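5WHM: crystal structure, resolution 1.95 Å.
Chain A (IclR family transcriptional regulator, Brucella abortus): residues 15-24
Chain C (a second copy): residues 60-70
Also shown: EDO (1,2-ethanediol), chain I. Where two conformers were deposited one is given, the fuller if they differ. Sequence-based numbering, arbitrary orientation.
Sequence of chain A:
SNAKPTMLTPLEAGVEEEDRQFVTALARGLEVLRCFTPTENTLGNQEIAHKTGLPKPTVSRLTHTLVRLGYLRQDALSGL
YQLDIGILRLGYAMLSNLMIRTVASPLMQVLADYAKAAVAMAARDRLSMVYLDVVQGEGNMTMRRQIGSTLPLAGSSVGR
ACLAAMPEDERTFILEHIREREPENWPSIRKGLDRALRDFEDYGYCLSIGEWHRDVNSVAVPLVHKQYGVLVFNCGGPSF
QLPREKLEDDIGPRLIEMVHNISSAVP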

# COMPACT_ATOMS: atom_id res chain seq x y z
N VAL A 15 -2.89 -24.50 20.57
CA VAL A 15 -2.15 -24.84 21.79
C VAL A 15 -1.68 -23.59 22.52
O VAL A 15 -1.30 -23.67 23.70
N GLU A 16 -1.71 -22.43 21.85
CA GLU A 16 -1.31 -21.15 22.44
C GLU A 16 -1.97 -20.91 23.79
O GLU A 16 -3.20 -20.93 23.90
N GLU A 17 -1.16 -20.69 24.82
CA GLU A 17 -1.72 -20.28 26.10
C GLU A 17 -2.34 -18.90 25.97
O GLU A 17 -2.00 -18.10 25.09
N GLU A 18 -3.29 -18.61 26.86
CA GLU A 18 -4.15 -17.47 26.66
C GLU A 18 -3.34 -16.18 26.75
O GLU A 18 -2.28 -16.12 27.37
N ASP A 19 -3.82 -15.18 26.06
CA ASP A 19 -3.13 -13.90 26.01
C ASP A 19 -4.18 -12.86 26.35
O ASP A 19 -5.04 -12.56 25.52
N ARG A 20 -4.12 -12.34 27.57
CA ARG A 20 -5.13 -11.38 27.99
C ARG A 20 -4.88 -9.98 27.45
O ARG A 20 -5.77 -9.13 27.58
N GLN A 21 -3.71 -9.73 26.85
CA GLN A 21 -3.43 -8.46 26.18
C GLN A 21 -4.00 -8.40 24.77
O GLN A 21 -4.22 -7.31 24.24
N PHE A 22 -4.24 -9.55 24.15
CA PHE A 22 -4.56 -9.60 22.73
C PHE A 22 -5.94 -8.99 22.47
O PHE A 22 -6.92 -9.34 23.15
N VAL A 23 -6.03 -8.11 21.48
CA VAL A 23 -7.27 -7.39 21.19
C VAL A 23 -7.95 -8.06 20.00
O VAL A 23 -7.67 -7.74 18.84
N THR A 24 -8.89 -8.94 20.32
CA THR A 24 -9.50 -9.81 19.32
C THR A 24 -10.23 -9.03 18.22
O THR A 24 -10.15 -9.41 17.05
N SER C 60 -0.74 0.07 24.71
CA SER C 60 0.12 -1.11 24.89
C SER C 60 -0.55 -2.39 24.41
O SER C 60 0.11 -3.23 23.79
N ARG C 61 -1.84 -2.57 24.72
CA ARG C 61 -2.54 -3.76 24.22
C ARG C 61 -2.64 -3.73 22.70
O ARG C 61 -2.45 -4.76 22.04
N LEU C 62 -2.94 -2.56 22.13
CA LEU C 62 -3.11 -2.46 20.68
C LEU C 62 -1.81 -2.76 19.94
O LEU C 62 -1.80 -3.54 18.97
N THR C 63 -0.70 -2.16 20.38
CA THR C 63 0.57 -2.41 19.70
C THR C 63 1.04 -3.84 19.91
O THR C 63 1.57 -4.45 18.98
N HIS C 64 0.85 -4.40 21.11
CA HIS C 64 1.18 -5.82 21.33
C HIS C 64 0.43 -6.70 20.34
O HIS C 64 1.02 -7.60 19.72
N THR C 65 -0.88 -6.45 20.19
CA THR C 65 -1.68 -7.20 19.23
C THR C 65 -1.16 -7.04 17.80
O THR C 65 -1.05 -8.01 17.04
N LEU C 66 -0.87 -5.80 17.40
CA LEU C 66 -0.42 -5.55 16.03
C LEU C 66 0.92 -6.23 15.76
O LEU C 66 1.15 -6.74 14.66
N VAL C 67 1.81 -6.27 16.76
CA VAL C 67 3.07 -6.99 16.60
C VAL C 67 2.84 -8.50 16.44
O VAL C 67 3.40 -9.14 15.56
N ARG C 68 1.99 -9.08 17.29
CA ARG C 68 1.79 -10.53 17.16
C ARG C 68 1.19 -10.88 15.80
O ARG C 68 1.44 -11.97 15.28
N LEU C 69 0.41 -9.96 15.22
CA LEU C 69 -0.25 -10.22 13.96
C LEU C 69 0.64 -9.95 12.75
O LEU C 69 0.30 -10.41 11.67
N GLY C 70 1.76 -9.24 12.92
CA GLY C 70 2.64 -8.92 11.81
C GLY C 70 2.39 -7.58 11.15
O GLY C 70 2.95 -7.33 10.08

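An irregular segment can dock on a helix by combining charged pairs, backbone hydrogen bonds and apolar packing. In this regulator, chain A residues 15-24 meet a chain C helix by all three. Val15(A) stays out of reach. Glu16(A), chi1 m and poorly ordered, points toward the helix and forms a salt bridge, OE2 to Arg68(C) NH2 at 3.0 Å, whose hydrogen bond is weak. Glu17(A) makes no contact with the helix, and Glu18(A) (p) points away, its OE1 instead forming a salt bridge with NH2 of Arg20(A) at 2.5 Å.

Asp19(A), chi1 t, is the polar hub. Its OD2 accepts hydrogen bonds from His64(C) NE2 at 2.8 Å, nearly straight, and from Arg68(C) NH1 at 2.7 Å, the latter also a salt bridge. Its OD1 turns back to its own chain, taking the N of Gln21(A) at 2.9 Å, so one carboxylate both shapes the loop and holds the helix.

The CA-to-CB bond of Gln21(A) (chi1 m) points sideways, with CB 3.6 Å from His64(C) CD2, while its backbone O receives NE of Arg61(C) at 3.2 Å; that arginine, chi1 m and chi2 t, thus reads main chain rather than an acidic side chain.

Phe22(A) (t) starts away from the helix, yet its ring swings nearer. Thr65(C) CG2 sits over one face in a CH-pi contact, 4.1 Å from the Phe22(A) ring centroid, and at the edge Leu69(C) CD2 lies 4.0 Å from Phe22(A) CZ.

Val23(A) (t), at the N-cap position of the following helix, points inward: CG2 packs 4.1 Å from Leu62(C) CD2, and its N donates to Thr65(C) OG1 at 2.9 Å. Thr65(C) OG1 (chi1 m) donates in turn to Arg61(C) O at 2.8 Å, linking loop to helix backbone. Thr24(A) points away. The ethanediol lies beside Gly70(C), apart from this contact.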

# COMPACT_ATOMS: atom_id res chain seq x y z
CB VAL A 15 -0.97 -25.76 21.44
CG1 VAL A 15 -0.56 -26.59 22.66
CG2 VAL A 15 -1.33 -26.67 20.27
CB GLU A 16 -1.68 -20.02 21.48
CG GLU A 16 -0.92 -19.98 20.17
CD GLU A 16 -1.62 -19.13 19.13
OE1 GLU A 16 -2.45 -19.68 18.38
OE2 GLU A 16 -1.37 -17.90 19.08
CB GLU A 17 -0.66 -20.31 27.20
CG GLU A 17 -0.52 -21.67 27.86
CD GLU A 17 0.22 -21.61 29.19
OE1 GLU A 17 0.53 -20.48 29.65
OE2 GLU A 17 0.49 -22.69 29.77
CB GLU A 18 -5.31 -17.48 27.66
CG GLU A 18 -4.92 -17.42 29.10
CD GLU A 18 -6.10 -17.67 30.06
OE1 GLU A 18 -6.46 -16.75 30.82
OE2 GLU A 18 -6.67 -18.79 30.06
CB ASP A 19 -2.52 -13.69 24.62
CG ASP A 19 -1.79 -12.36 24.48
OD1 ASP A 19 -1.91 -11.49 25.38
OD2 ASP A 19 -1.07 -12.21 23.46
CB ARG A 20 -5.24 -11.38 29.53
CG ARG A 20 -5.62 -12.77 30.06
CD ARG A 20 -6.70 -12.78 31.13
NE ARG A 20 -7.06 -14.17 31.39
CZ ARG A 20 -8.16 -14.59 31.99
NH1 ARG A 20 -9.06 -13.71 32.41
NH2 ARG A 20 -8.36 -15.89 32.16
CB GLN A 21 -1.92 -8.20 26.09
CG GLN A 21 -1.11 -8.26 27.37
CD GLN A 21 -1.93 -7.93 28.60
OE1 GLN A 21 -2.11 -8.77 29.49
NE2 GLN A 21 -2.43 -6.70 28.66
CB PHE A 22 -4.52 -11.05 22.26
CG PHE A 22 -4.62 -11.22 20.77
CD1 PHE A 22 -3.51 -11.01 19.96
CD2 PHE A 22 -5.80 -11.63 20.18
CE1 PHE A 22 -3.58 -11.20 18.57
CE2 PHE A 22 -5.88 -11.82 18.78
CZ PHE A 22 -4.76 -11.61 17.99
CB VAL A 23 -7.04 -5.89 20.94
CG1 VAL A 23 -8.37 -5.22 20.63
CG2 VAL A 23 -6.39 -5.24 22.20
CB THR A 24 -10.47 -10.77 20.04
OG1 THR A 24 -9.70 -11.56 20.96
CG2 THR A 24 -11.14 -11.70 19.06
CB SER C 60 0.52 -1.26 26.36
OG SER C 60 1.49 -0.30 26.71
CB ARG C 61 -3.95 -3.86 24.83
CG ARG C 61 -4.01 -4.05 26.35
CD ARG C 61 -5.46 -4.25 26.81
NE ARG C 61 -6.03 -5.43 26.17
CZ ARG C 61 -7.30 -5.79 26.23
NH1 ARG C 61 -8.17 -5.05 26.92
NH2 ARG C 61 -7.71 -6.89 25.62
CB LEU C 62 -3.66 -1.07 20.30
CG LEU C 62 -5.03 -0.78 20.92
CD1 LEU C 62 -5.37 0.73 20.84
CD2 LEU C 62 -6.06 -1.65 20.21
CB THR C 63 1.67 -1.42 20.14
OG1 THR C 63 1.83 -1.46 21.55
CG2 THR C 63 1.34 0.07 19.73
CB HIS C 64 0.84 -6.23 22.77
CG HIS C 64 0.83 -7.71 22.98
ND1 HIS C 64 1.98 -8.43 23.20
CD2 HIS C 64 -0.19 -8.61 23.00
CE1 HIS C 64 1.67 -9.71 23.36
NE2 HIS C 64 0.36 -9.84 23.26
CB THR C 65 -3.13 -6.72 19.36
OG1 THR C 65 -3.54 -6.93 20.70
CG2 THR C 65 -4.09 -7.46 18.39
CB LEU C 66 -0.35 -4.02 15.78
CG LEU C 66 -1.74 -3.36 15.77
CD1 LEU C 66 -1.63 -1.79 15.87
CD2 LEU C 66 -2.50 -3.76 14.50
CB VAL C 67 4.02 -6.67 17.76
CG1 VAL C 67 5.30 -7.58 17.70
CG2 VAL C 67 4.38 -5.17 17.74
CB ARG C 68 0.90 -11.06 18.28
CG ARG C 68 1.59 -11.09 19.63
CD ARG C 68 0.92 -12.06 20.59
NE ARG C 68 0.97 -13.44 20.10
CZ ARG C 68 0.25 -14.43 20.62
NH1 ARG C 68 -0.59 -14.17 21.62
NH2 ARG C 68 0.35 -15.67 20.12
CB LEU C 69 -1.51 -9.33 13.85
CG LEU C 69 -2.71 -9.64 14.77
CD1 LEU C 69 -3.76 -8.46 14.71
CD2 LEU C 69 -3.33 -10.93 14.32
C1 EDO I . 5.42 -9.21 8.90
O1 EDO I . 4.31 -10.08 8.68
C2 EDO I . 6.65 -10.02 9.30
O2 EDO I . 6.34 -10.83 10.44